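Local coordinates for protein malate dehydrogenase (Naegleria fowleri, PDB 6UM4) that probably catalyses the reversible, nicotinamide-cofactor-dependent oxidation of malate to oxaloacetate, at residues A[306-311]-A[393-398]; A[229-234]-A[412-417]; A[215-220]-A[238-243]; A[196-201]-A[223-228]; A[120-125]-A[341-346]. One frame throughout, in Å; residues are numbered along the deposited sequence.

Contact 1: residues A[306-311]-A[393-398]; sequences QWITNE and NSFSAD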
# COMPACT_ATOMS: atom_id res chain seq x y z
N GLN A 306 -20.18 23.48 20.36
CA GLN A 306 -19.57 22.88 21.54
C GLN A 306 -18.99 21.51 21.20
O GLN A 306 -17.91 21.16 21.70
CB GLN A 306 -20.60 22.79 22.66
CG GLN A 306 -21.08 24.17 23.08
CD GLN A 306 -21.89 24.16 24.36
OE1 GLN A 306 -22.17 23.09 24.93
NE2 GLN A 306 -22.28 25.35 24.83
N TRP A 307 -19.67 20.73 20.37
CA TRP A 307 -19.10 19.46 19.93
C TRP A 307 -17.85 19.70 19.10
O TRP A 307 -16.84 19.01 19.26
CB TRP A 307 -20.13 18.67 19.13
CG TRP A 307 -19.55 17.43 18.48
CD1 TRP A 307 -19.31 16.23 19.08
CD2 TRP A 307 -19.14 17.29 17.12
NE1 TRP A 307 -18.78 15.34 18.17
CE2 TRP A 307 -18.67 15.97 16.96
CE3 TRP A 307 -19.14 18.14 16.01
CZ2 TRP A 307 -18.19 15.48 15.74
CZ3 TRP A 307 -18.66 17.66 14.80
CH2 TRP A 307 -18.19 16.35 14.68
N ILE A 308 -17.89 20.70 18.22
CA ILE A 308 -16.72 21.06 17.43
C ILE A 308 -15.55 21.36 18.35
O ILE A 308 -14.45 20.82 18.19
CB ILE A 308 -17.03 22.26 16.52
CG1 ILE A 308 -18.08 21.89 15.49
CG2 ILE A 308 -15.75 22.77 15.86
CD1 ILE A 308 -18.39 23.02 14.55
N THR A 309 -15.79 22.21 19.34
CA THR A 309 -14.71 22.70 20.20
C THR A 309 -14.24 21.62 21.16
O THR A 309 -13.03 21.49 21.42
CB THR A 309 -15.19 23.92 20.98
OG1 THR A 309 -15.49 24.97 20.05
CG2 THR A 309 -14.08 24.41 21.91
N ASN A 310 -15.16 20.85 21.74
CA ASN A 310 -14.77 19.94 22.81
C ASN A 310 -14.42 18.55 22.33
O ASN A 310 -13.75 17.81 23.06
CB ASN A 310 -15.87 19.84 23.86
CG ASN A 310 -16.20 21.17 24.49
OD1 ASN A 310 -15.32 22.02 24.64
ND2 ASN A 310 -17.43 21.34 24.92
N GLU A 311 -14.86 18.16 21.13
CA GLU A 311 -14.58 16.81 20.68
C GLU A 311 -13.94 16.81 19.30
O GLU A 311 -12.82 16.32 19.14
CB GLU A 311 -15.86 15.98 20.69
CG GLU A 311 -16.43 15.76 22.07
CD GLU A 311 -17.55 14.73 22.09
OE1 GLU A 311 -17.35 13.59 21.61
OE2 GLU A 311 -18.66 15.09 22.55
N ASN A 393 -15.88 33.75 10.31
CA ASN A 393 -16.42 34.25 11.57
C ASN A 393 -15.34 34.37 12.64
O ASN A 393 -14.20 33.96 12.47
CB ASN A 393 -17.55 33.36 12.09
CG ASN A 393 -17.14 31.91 12.27
OD1 ASN A 393 -16.10 31.58 12.87
ND2 ASN A 393 -18.02 31.02 11.83
N SER A 394 -15.76 34.92 13.78
CA SER A 394 -14.83 35.26 14.85
C SER A 394 -14.24 34.02 15.50
O SER A 394 -13.08 34.03 15.93
CB SER A 394 -15.55 36.13 15.89
OG SER A 394 -14.89 36.04 17.14
N PHE A 395 -15.03 32.95 15.62
CA PHE A 395 -14.46 31.72 16.15
C PHE A 395 -13.40 31.17 15.21
O PHE A 395 -12.31 30.76 15.65
CB PHE A 395 -15.53 30.66 16.36
CG PHE A 395 -14.97 29.34 16.79
CD1 PHE A 395 -14.35 29.20 18.02
CD2 PHE A 395 -15.03 28.23 15.95
CE1 PHE A 395 -13.82 27.99 18.43
CE2 PHE A 395 -14.51 27.02 16.35
CZ PHE A 395 -13.90 26.89 17.59
N SER A 396 -13.68 31.18 13.91
CA SER A 396 -12.69 30.74 12.93
C SER A 396 -11.48 31.67 12.93
O SER A 396 -10.34 31.20 12.86
CB SER A 396 -13.30 30.66 11.54
OG SER A 396 -14.25 29.63 11.46
N ALA A 397 -11.70 32.99 12.94
CA ALA A 397 -10.57 33.91 12.88
C ALA A 397 -9.63 33.71 14.06
O ALA A 397 -8.41 33.75 13.90
CB ALA A 397 -11.05 35.36 12.83
N ASP A 398 -10.20 33.50 15.25
CA ASP A 398 -9.38 33.26 16.44
C ASP A 398 -8.50 32.04 16.26
O ASP A 398 -7.31 32.05 16.60
CB ASP A 398 -10.27 33.05 17.66
CG ASP A 398 -10.93 34.33 18.15
OD1 ASP A 398 -10.63 35.44 17.66
OD2 ASP A 398 -11.77 34.18 19.06

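Contact 2: residues A[229-234]-A[412-417]; sequences NAMITS and KIVENL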
# COMPACT_ATOMS: atom_id res chain seq x y z
N ASN A 229 9.43 23.39 7.16
CA ASN A 229 10.38 22.74 6.26
C ASN A 229 10.14 23.17 4.82
O ASN A 229 11.09 23.48 4.09
CB ASN A 229 10.28 21.22 6.39
CG ASN A 229 10.94 20.69 7.65
OD1 ASN A 229 11.77 21.35 8.26
ND2 ASN A 229 10.55 19.48 8.04
N ALA A 230 8.87 23.22 4.40
CA ALA A 230 8.55 23.64 3.04
C ALA A 230 9.00 25.07 2.78
O ALA A 230 9.56 25.39 1.71
CB ALA A 230 7.04 23.51 2.81
N MET A 231 8.78 25.95 3.76
CA MET A 231 9.19 27.33 3.63
C MET A 231 10.70 27.45 3.46
O MET A 231 11.19 28.27 2.68
CB MET A 231 8.74 28.11 4.85
CG MET A 231 9.07 29.60 4.73
SD MET A 231 9.43 30.21 6.37
CE MET A 231 10.95 29.33 6.68
N ILE A 232 11.47 26.69 4.25
CA ILE A 232 12.92 26.70 4.12
C ILE A 232 13.34 26.15 2.76
O ILE A 232 14.29 26.65 2.13
CB ILE A 232 13.58 25.91 5.26
CG1 ILE A 232 13.43 26.66 6.58
CG2 ILE A 232 15.07 25.71 4.96
CD1 ILE A 232 14.17 27.98 6.59
N THR A 233 12.69 25.08 2.31
CA THR A 233 13.01 24.52 1.00
C THR A 233 12.86 25.58 -0.08
O THR A 233 13.76 25.79 -0.90
CB THR A 233 12.11 23.33 0.69
OG1 THR A 233 12.20 22.36 1.73
CG2 THR A 233 12.51 22.69 -0.64
N SER A 234 11.71 26.25 -0.09
CA SER A 234 11.40 27.24 -1.10
C SER A 234 12.33 28.44 -1.01
O SER A 234 12.76 28.97 -2.04
CB SER A 234 9.94 27.68 -0.94
OG SER A 234 9.57 28.65 -1.91
N LYS A 412 10.64 32.53 12.85
CA LYS A 412 11.68 33.29 13.54
C LYS A 412 12.77 32.39 14.08
O LYS A 412 13.94 32.77 14.09
CB LYS A 412 11.07 34.11 14.69
N ILE A 413 12.42 31.17 14.51
CA ILE A 413 13.43 30.28 15.06
C ILE A 413 14.40 29.83 13.99
O ILE A 413 15.61 29.75 14.23
CB ILE A 413 12.75 29.08 15.75
CG1 ILE A 413 12.14 29.54 17.08
CG2 ILE A 413 13.74 27.92 15.90
CD1 ILE A 413 11.32 28.50 17.75
N VAL A 414 13.92 29.59 12.77
CA VAL A 414 14.79 29.07 11.71
C VAL A 414 15.22 30.16 10.74
O VAL A 414 15.77 29.84 9.68
CB VAL A 414 14.13 27.91 10.95
CG1 VAL A 414 13.77 26.80 11.92
CG2 VAL A 414 12.89 28.38 10.16
N GLU A 415 15.01 31.44 11.08
CA GLU A 415 15.22 32.53 10.12
C GLU A 415 16.62 32.56 9.53
O GLU A 415 16.81 33.10 8.43
CB GLU A 415 14.92 33.87 10.79
CG GLU A 415 15.96 34.27 11.84
CD GLU A 415 15.46 35.38 12.76
OE1 GLU A 415 14.38 35.95 12.48
OE2 GLU A 415 16.15 35.67 13.76
N ASN A 416 17.61 32.00 10.21
CA ASN A 416 18.98 32.07 9.71
C ASN A 416 19.25 31.10 8.56
O ASN A 416 20.33 31.17 7.97
CB ASN A 416 19.97 31.80 10.84
CG ASN A 416 20.01 32.93 11.85
OD1 ASN A 416 19.78 34.09 11.50
ND2 ASN A 416 20.29 32.59 13.10
N LEU A 417 18.32 30.22 8.24
CA LEU A 417 18.44 29.33 7.09
C LEU A 417 17.70 29.88 5.87
O LEU A 417 17.40 29.12 4.94
CB LEU A 417 17.96 27.93 7.46
CG LEU A 417 18.91 27.40 8.54
CD1 LEU A 417 18.22 27.12 9.87
CD2 LEU A 417 19.67 26.19 8.04

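Contact 3: residues A[215-220]-A[238-243]; sequences GDVLVL and PDIPPE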
# COMPACT_ATOMS: atom_id res chain seq x y z
N GLY A 215 12.39 21.99 -14.24
CA GLY A 215 11.92 23.33 -13.89
C GLY A 215 10.51 23.35 -13.32
O GLY A 215 10.18 24.24 -12.52
N ASP A 216 9.66 22.41 -13.74
CA ASP A 216 8.26 22.34 -13.32
C ASP A 216 8.06 21.39 -12.15
O ASP A 216 6.93 20.92 -11.94
CB ASP A 216 7.37 21.91 -14.48
CG ASP A 216 7.33 22.92 -15.61
OD1 ASP A 216 7.57 24.13 -15.36
OD2 ASP A 216 7.06 22.51 -16.76
N VAL A 217 9.13 21.06 -11.42
CA VAL A 217 9.04 20.04 -10.38
C VAL A 217 8.00 20.44 -9.33
O VAL A 217 7.87 21.62 -8.96
CB VAL A 217 10.42 19.79 -9.75
CG1 VAL A 217 10.97 21.08 -9.17
CG2 VAL A 217 10.34 18.70 -8.67
N LEU A 218 7.22 19.46 -8.88
CA LEU A 218 6.32 19.64 -7.75
C LEU A 218 6.92 18.92 -6.56
O LEU A 218 7.34 17.76 -6.68
CB LEU A 218 4.90 19.14 -8.05
CG LEU A 218 4.24 19.73 -9.30
CD1 LEU A 218 2.86 19.13 -9.51
CD2 LEU A 218 4.16 21.29 -9.23
N VAL A 219 6.99 19.62 -5.42
CA VAL A 219 7.65 19.13 -4.22
C VAL A 219 6.63 19.06 -3.09
O VAL A 219 6.01 20.08 -2.75
CB VAL A 219 8.83 20.04 -3.80
CG1 VAL A 219 9.54 19.45 -2.61
CG2 VAL A 219 9.81 20.25 -4.95
N LEU A 220 6.50 17.88 -2.49
CA LEU A 220 5.61 17.67 -1.35
C LEU A 220 6.47 17.40 -0.13
O LEU A 220 7.31 16.49 -0.15
CB LEU A 220 4.64 16.52 -1.61
CG LEU A 220 3.84 16.08 -0.38
CD1 LEU A 220 3.00 17.25 0.15
CD2 LEU A 220 2.97 14.88 -0.69
N PRO A 238 15.37 29.52 -5.34
CA PRO A 238 14.81 30.75 -5.91
C PRO A 238 14.23 30.60 -7.31
O PRO A 238 13.44 31.44 -7.73
CB PRO A 238 16.00 31.72 -5.90
CG PRO A 238 17.22 30.85 -5.89
CD PRO A 238 16.82 29.64 -5.07
N ASP A 239 14.61 29.56 -8.05
CA ASP A 239 14.07 29.37 -9.40
C ASP A 239 12.87 28.43 -9.43
O ASP A 239 12.31 28.18 -10.50
CB ASP A 239 15.17 28.86 -10.33
CG ASP A 239 16.30 29.86 -10.46
OD1 ASP A 239 16.05 30.96 -10.99
OD2 ASP A 239 17.41 29.56 -9.98
N ILE A 240 12.44 27.92 -8.29
CA ILE A 240 11.22 27.13 -8.21
C ILE A 240 10.08 28.04 -7.76
O ILE A 240 10.19 28.66 -6.69
CB ILE A 240 11.38 25.93 -7.26
CG1 ILE A 240 12.39 24.93 -7.87
CG2 ILE A 240 10.01 25.33 -6.96
CD1 ILE A 240 12.60 23.66 -7.03
N PRO A 241 9.00 28.16 -8.53
CA PRO A 241 7.83 28.90 -8.08
C PRO A 241 7.37 28.40 -6.73
O PRO A 241 7.21 27.19 -6.52
CB PRO A 241 6.80 28.62 -9.18
CG PRO A 241 7.62 28.27 -10.38
CD PRO A 241 8.80 27.55 -9.85
N PRO A 242 7.19 29.31 -5.77
CA PRO A 242 6.84 28.88 -4.41
C PRO A 242 5.61 28.00 -4.35
O PRO A 242 5.55 27.12 -3.49
CB PRO A 242 6.65 30.21 -3.67
CG PRO A 242 7.65 31.16 -4.42
CD PRO A 242 7.48 30.76 -5.85
N GLU A 243 4.65 28.19 -5.26
CA GLU A 243 3.44 27.37 -5.26
C GLU A 243 3.71 25.91 -5.65
O GLU A 243 2.83 25.06 -5.45
CB GLU A 243 2.40 27.97 -6.21
CG GLU A 243 1.56 29.05 -5.57
CD GLU A 243 2.31 30.35 -5.37
OE1 GLU A 243 3.42 30.49 -5.96
OE2 GLU A 243 1.80 31.22 -4.62

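Contact 4: residues A[196-201]-A[223-228]; sequences KDNAAI and ANPANT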
# COMPACT_ATOMS: atom_id res chain seq x y z
N LYS A 196 15.63 23.82 13.80
CA LYS A 196 16.84 24.27 13.13
C LYS A 196 17.55 23.14 12.40
O LYS A 196 18.01 23.31 11.26
CB LYS A 196 17.80 24.93 14.13
CG LYS A 196 17.19 26.14 14.84
CD LYS A 196 18.25 26.95 15.57
CE LYS A 196 18.20 26.72 17.07
NZ LYS A 196 19.05 27.74 17.77
N ASP A 197 17.66 21.97 13.03
CA ASP A 197 18.31 20.84 12.38
C ASP A 197 17.56 20.42 11.12
O ASP A 197 18.18 20.10 10.10
CB ASP A 197 18.46 19.67 13.34
CG ASP A 197 19.43 19.97 14.47
OD1 ASP A 197 20.14 21.00 14.39
OD2 ASP A 197 19.50 19.16 15.43
N ASN A 198 16.23 20.40 11.18
CA ASN A 198 15.48 20.05 9.98
C ASN A 198 15.55 21.16 8.93
O ASN A 198 15.65 20.88 7.73
CB ASN A 198 14.04 19.72 10.34
CG ASN A 198 13.89 18.32 10.86
OD1 ASN A 198 13.88 17.35 10.09
ND2 ASN A 198 13.82 18.18 12.18
N ALA A 199 15.54 22.42 9.37
CA ALA A 199 15.72 23.50 8.40
C ALA A 199 17.04 23.34 7.65
O ALA A 199 17.09 23.57 6.43
CB ALA A 199 15.63 24.86 9.10
N ALA A 200 18.10 22.93 8.35
CA ALA A 200 19.38 22.70 7.68
C ALA A 200 19.28 21.58 6.65
O ALA A 200 19.91 21.65 5.59
CB ALA A 200 20.46 22.38 8.72
N ILE A 201 18.50 20.54 6.95
CA ILE A 201 18.27 19.47 5.97
C ILE A 201 17.53 20.01 4.75
O ILE A 201 17.87 19.69 3.61
CB ILE A 201 17.50 18.30 6.62
CG1 ILE A 201 18.35 17.54 7.63
CG2 ILE A 201 16.94 17.35 5.57
CD1 ILE A 201 17.55 16.56 8.45
N ALA A 223 7.85 15.42 6.01
CA ALA A 223 8.60 15.43 7.26
C ALA A 223 8.27 16.68 8.08
O ALA A 223 8.13 17.78 7.53
CB ALA A 223 10.09 15.38 6.98
N ASN A 224 8.17 16.51 9.40
CA ASN A 224 7.88 17.61 10.32
C ASN A 224 9.15 18.39 10.69
O ASN A 224 10.26 17.86 10.65
CB ASN A 224 7.22 17.09 11.58
CG ASN A 224 5.72 17.02 11.44
OD1 ASN A 224 5.12 17.89 10.80
ND2 ASN A 224 5.10 16.00 12.02
N PRO A 225 9.00 19.70 11.03
CA PRO A 225 7.78 20.51 10.95
C PRO A 225 7.45 20.90 9.50
O PRO A 225 8.20 21.67 8.86
CB PRO A 225 8.10 21.73 11.82
CG PRO A 225 9.60 21.89 11.65
CD PRO A 225 10.14 20.47 11.57
N ALA A 226 6.35 20.35 8.99
CA ALA A 226 6.09 20.34 7.55
C ALA A 226 6.08 21.75 6.98
O ALA A 226 6.91 22.09 6.14
CB ALA A 226 4.78 19.63 7.25
N ASN A 227 5.16 22.61 7.46
CA ASN A 227 5.01 23.96 6.89
C ASN A 227 6.33 24.70 6.86
O ASN A 227 6.69 25.32 5.86
CB ASN A 227 4.00 24.79 7.69
CG ASN A 227 2.63 24.17 7.72
OD1 ASN A 227 2.50 22.96 7.95
ND2 ASN A 227 1.59 24.98 7.49
N THR A 228 7.05 24.66 7.98
CA THR A 228 8.32 25.37 8.09
C THR A 228 9.39 24.73 7.21
O THR A 228 10.19 25.43 6.58
CB THR A 228 8.74 25.39 9.55
OG1 THR A 228 7.70 26.02 10.31
CG2 THR A 228 10.03 26.17 9.73

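Contact 5: residues A[120-125]-A[341-346]; sequences GEMLGE and KHMHDW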
# COMPACT_ATOMS: atom_id res chain seq x y z
N GLY A 120 0.74 2.75 -10.39
CA GLY A 120 0.06 3.72 -11.22
C GLY A 120 -1.04 4.53 -10.52
O GLY A 120 -1.69 5.35 -11.18
N GLU A 121 -1.24 4.34 -9.22
CA GLU A 121 -2.34 5.02 -8.52
C GLU A 121 -2.07 6.52 -8.36
O GLU A 121 -2.97 7.34 -8.55
CB GLU A 121 -2.59 4.37 -7.15
CG GLU A 121 -3.73 4.98 -6.33
CD GLU A 121 -3.88 4.30 -4.97
OE1 GLU A 121 -3.11 3.34 -4.73
OE2 GLU A 121 -4.74 4.73 -4.16
N MET A 122 -0.84 6.88 -8.01
CA MET A 122 -0.57 8.29 -7.74
C MET A 122 -0.71 9.15 -8.98
O MET A 122 -1.33 10.22 -8.93
CB MET A 122 0.83 8.45 -7.14
CG MET A 122 1.08 9.90 -6.73
SD MET A 122 2.58 10.10 -5.77
CE MET A 122 3.80 10.18 -7.08
N LEU A 123 -0.18 8.70 -10.11
CA LEU A 123 -0.10 9.55 -11.30
C LEU A 123 -0.93 9.06 -12.47
O LEU A 123 -0.96 9.75 -13.50
CB LEU A 123 1.36 9.71 -11.76
CG LEU A 123 2.31 10.38 -10.76
CD1 LEU A 123 3.74 10.56 -11.31
CD2 LEU A 123 1.74 11.72 -10.27
N GLY A 124 -1.59 7.91 -12.38
CA GLY A 124 -2.42 7.44 -13.46
C GLY A 124 -1.86 6.17 -14.09
O GLY A 124 -0.64 5.97 -14.19
N GLU A 125 -2.77 5.31 -14.56
CA GLU A 125 -2.40 3.98 -15.04
C GLU A 125 -1.61 4.01 -16.34
O GLU A 125 -1.01 2.99 -16.70
CB GLU A 125 -3.65 3.13 -15.23
N LYS A 341 -2.80 10.72 -2.02
CA LYS A 341 -3.94 11.56 -2.38
C LYS A 341 -3.49 13.00 -2.68
O LYS A 341 -3.98 13.63 -3.63
CB LYS A 341 -5.00 11.54 -1.27
CG LYS A 341 -5.87 10.25 -1.20
CD LYS A 341 -6.83 10.34 -0.03
CE LYS A 341 -7.93 9.28 -0.09
NZ LYS A 341 -7.48 7.92 0.32
N HIS A 342 -2.60 13.54 -1.86
CA HIS A 342 -2.12 14.91 -2.09
C HIS A 342 -1.49 15.05 -3.47
O HIS A 342 -1.83 15.96 -4.23
CB HIS A 342 -1.14 15.31 -0.99
CG HIS A 342 -0.52 16.67 -1.19
ND1 HIS A 342 -0.69 17.71 -0.30
CD2 HIS A 342 0.28 17.15 -2.18
CE1 HIS A 342 -0.03 18.77 -0.72
NE2 HIS A 342 0.56 18.47 -1.86
N MET A 343 -0.55 14.16 -3.82
CA MET A 343 0.10 14.26 -5.12
C MET A 343 -0.87 13.99 -6.25
O MET A 343 -0.87 14.68 -7.28
CB MET A 343 1.28 13.29 -5.20
CG MET A 343 2.41 13.65 -4.29
SD MET A 343 2.95 15.31 -4.68
CE MET A 343 3.25 15.20 -6.45
N HIS A 344 -1.71 12.97 -6.09
CA HIS A 344 -2.67 12.61 -7.12
C HIS A 344 -3.56 13.79 -7.49
O HIS A 344 -3.73 14.11 -8.67
CB HIS A 344 -3.52 11.43 -6.66
CG HIS A 344 -4.68 11.16 -7.54
ND1 HIS A 344 -5.86 11.88 -7.46
CD2 HIS A 344 -4.84 10.29 -8.57
CE1 HIS A 344 -6.69 11.46 -8.40
NE2 HIS A 344 -6.10 10.49 -9.07
N ASP A 345 -4.16 14.44 -6.48
CA ASP A 345 -5.00 15.61 -6.71
C ASP A 345 -4.20 16.79 -7.26
O ASP A 345 -4.69 17.52 -8.14
CB ASP A 345 -5.71 15.99 -5.40
CG ASP A 345 -6.68 14.89 -4.90
OD1 ASP A 345 -6.91 13.90 -5.65
OD2 ASP A 345 -7.23 15.01 -3.78
N TRP A 346 -2.97 17.00 -6.78
CA TRP A 346 -2.13 18.08 -7.30
C TRP A 346 -1.94 17.94 -8.81
O TRP A 346 -2.02 18.94 -9.55
CB TRP A 346 -0.78 18.06 -6.59
CG TRP A 346 -0.01 19.38 -6.56
CD1 TRP A 346 -0.36 20.56 -7.16
CD2 TRP A 346 1.23 19.63 -5.86
NE1 TRP A 346 0.59 21.53 -6.88
CE2 TRP A 346 1.56 20.99 -6.08
CE3 TRP A 346 2.09 18.84 -5.08
CZ2 TRP A 346 2.72 21.58 -5.54
CZ3 TRP A 346 3.23 19.43 -4.54
CH2 TRP A 346 3.54 20.78 -4.78

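Contact 1: residues A[306-311]-A[393-398]
Thr309 and Phe395 make the closest part of this small surface contact between helix 305-317 and the start of helix 394-414. Both helices belong to the C-terminal domain. Phe395 reaches across with CG anti to its backbone N (chi1 175°). Its far ring atoms then meet Thr309, with CZ 3.5 Å and CE1 3.8 Å from Thr309 OG1. The hydroxyl comes at the ring obliquely. The other flank is looser: Ile308 CG2 stands 4.5 Å from Phe395 CE2, and Ile308 also leans on Leu288. The two backbones stay well apart, and even the nearest pair of CA atoms, Thr309 and Phe395, is 9.9 Å apart. None of the three touching residues is fully buried, so the contact keeps a side toward solvent.

Asn393 caps the start of the second helix. Its OD1 accepts from Ser396 N at 2.7 Å, nearly along the C=O axis. Ser396 OG also bonds to Tyr285 OH. Thr309 OG1 is satisfied within its own helix by a hydrogen bond to Glu305 O. Its oblique approach to the ring is a close contact and not a bond. The chemistry implies a thin link of van der Waals kind, one aromatic ring resting beside helix 305-317.

Contact 2: residues A[229-234]-A[412-417]
No aromatic ring lies between Ile232 and its partners Val414 and Leu417. The flat group here is the peptide carbonyl of Leu417, which Ile232 CD1 touches. Met231 also packs on Trp371 of strand 371-380. The contact joins the two domains of the malate dehydrogenase fold. Helix 226-235 belongs to the Rossmann-type NAD-binding domain. The other segment is the end of the long helix 394-414 and the turn after it.

Ile232 does most of the work. Its CD1 lies 3.8 Å from Val414 CG2 and 3.9 Å from Leu417 CB. The same methyl is 3.8 Å from Leu417 O. Val414 turns CG2 into the place between its own backbone N and carbonyl carbon, and that branch faces the helix opposite. Met231 adds a longer touch, CE to Val414 CG2 at 4.1 Å. Its chain gets there by bending at chi2 and chi3.

The contact is buried and apolar, but Ile232 O and Leu417 O both have a partner. Asn236 ND2 bonds to each, so one amide ties the helix to the turn after helix 394-414. Ala199 of helix 191-212 packs against Leu417. Thr233 points away from the contact, and its OG1 shares Asn229 O with Thr233 N. The hydroxyl is 2.8 Å from Asn229 O and sits above the carbonyl plane, 41° out of it.

Contact 3: residues A[215-220]-A[238-243]
Ile240 and Val217 pack together where a beta-alpha-beta crossover of the Rossmann-type domain opens and closes. The chain runs from strand 218-221 through helix 226-235 to the parallel strand 245-247, and segment 238-243 is in the loop leading into that last strand. Pro238, the first residue of the segment, packs on Asn210 of helix 191-212. The backbone N of Asp239 bonds to Asn210 OD1, which fixes the loop beside that helix. Ile240 carries the contact. Its chain is extended at chi2 (-178°), and this brings CD1 toward Val217. The side chain also packs on Leu209 and Asn210 of the same helix and on Ile245 of strand 245-247, so it lies between helix and sheet. Pro241 is at the exposed margin, its CD 4.5 Å from Gly215 O. Pro242 begins a 3-10 turn and rests on Arg361. Glu243 then pairs with the same arginine, in a salt bridge from OE2 to Arg361 NE, while its carbonyl accepts from Tyr384 OH. Past the segment, Asn244 and Thr246 make backbone bonds to Val219. The closest touch between the segments is methyl to methyl: Val217 CG1, which lies between its backbone N and carbonyl carbon, is 3.7 Å from Ile240 CD1.

Contact 4: residues A[196-201]-A[223-228]
A cis peptide bond between Asn224 and Pro225 faces Asn198 across this contact. The cis Asn-Pro step follows strand 218-221 in the Rossmann-type NAD-binding domain, and such a step is known at this place in related lactate dehydrogenases. It turns the chain from the strand end into helix 226-235. Helix 191-212 passes beside this turn and presents Asn198.

Two parts of Asn198 do the touching. Its CB lies 4.2 Å from Pro225 CD. Its amide turns a face to the carbonyl before the proline: Asn224 O sits almost straight above CG, 3.7 Å from it. From over the face the oxygen bonds to neither OD1 nor ND2 of Asn198. The amide is held from other directions: OD1 accepts from Lys183 N, and ND2 donates to Val194 O one turn back in its own helix. CG is anti to the carbonyl carbon (chi1 -81°), which sets the amide facing the turn. Asn229 ND2 bonds to Ala223 O and probably also to Asn224 O.

The start of helix 226-235 is fixed from several sides. Pro225 holds the N-cap position. Asn227 bonds to Trp371 O, Gly278 O and His280 N, and so ties the helix to the C-terminal domain. Asn224 closes an Asx turn: its OD1 accepts from Ala226 N at 3.3 Å, in the carbonyl plane and on a lone pair.

Contact 5: residues A[120-125]-A[341-346]
Met122 lies alongside Met343 of helix 332-348, and the two side chains point the same way. From its CB the Met122 chain runs out almost straight. CG passes 3.7 Å from Met343 CB and lies beside the backbone N of His344. SD goes deeper, 3.5 Å from Met343 CB and 3.8 Å from Met343 CG. The chain then bends at chi3 (83°).

The backbone of the loop meets His344. Met122 O receives a CA-H...O contact from His344 CA at 3.3 Å. Glu121 O lies at the ring edge, near the plane, 3.5 Å from His344 CD2. At another edge of the ring, and in its plane, His344 ND1 donates to Asp345 OD1 at 2.9 Å, on the anti side of the carboxylate. That bond holds the ring's rotation, while Asp345 OD2 pairs with Arg250. Nearby Lys341 pairs with Asp337 and bonds to Gly153 O of the second subunit.

The loop follows helix 108-118 and leads to strand 129-134. Met343 of helix 332-348 packs on strands 176-179 and 218-221, and Met122 on strands 98-102 and 176-179, so the pair lies over the parallel sheet.

How the contacts relate
Contact 1 is the surface contact, about 30 Å between centres from contact 2 at the other end of helix 394-414. Contact 2 is buried; contacts 3, 4 and 5 are partly so. Contacts 2 and 4 share helix 226-235 and touch, chiefly through Asn229. Both contacts 3 and 4 stay within the NAD-binding domain, contact 3 at a strand end and loop, contact 4 between a helix and the start of the next. Contacts 2 and 5 bridge the two domains, on opposite sides of the chain's centre. Contact 5 meets contact 3 where Trp346 and His342 pack on Val219 and Leu220. Methyl groups dominate contacts 2 and 3, sulfur and carbonyls contact 5, an amide beside a cis proline contact 4, and one ring contact 1.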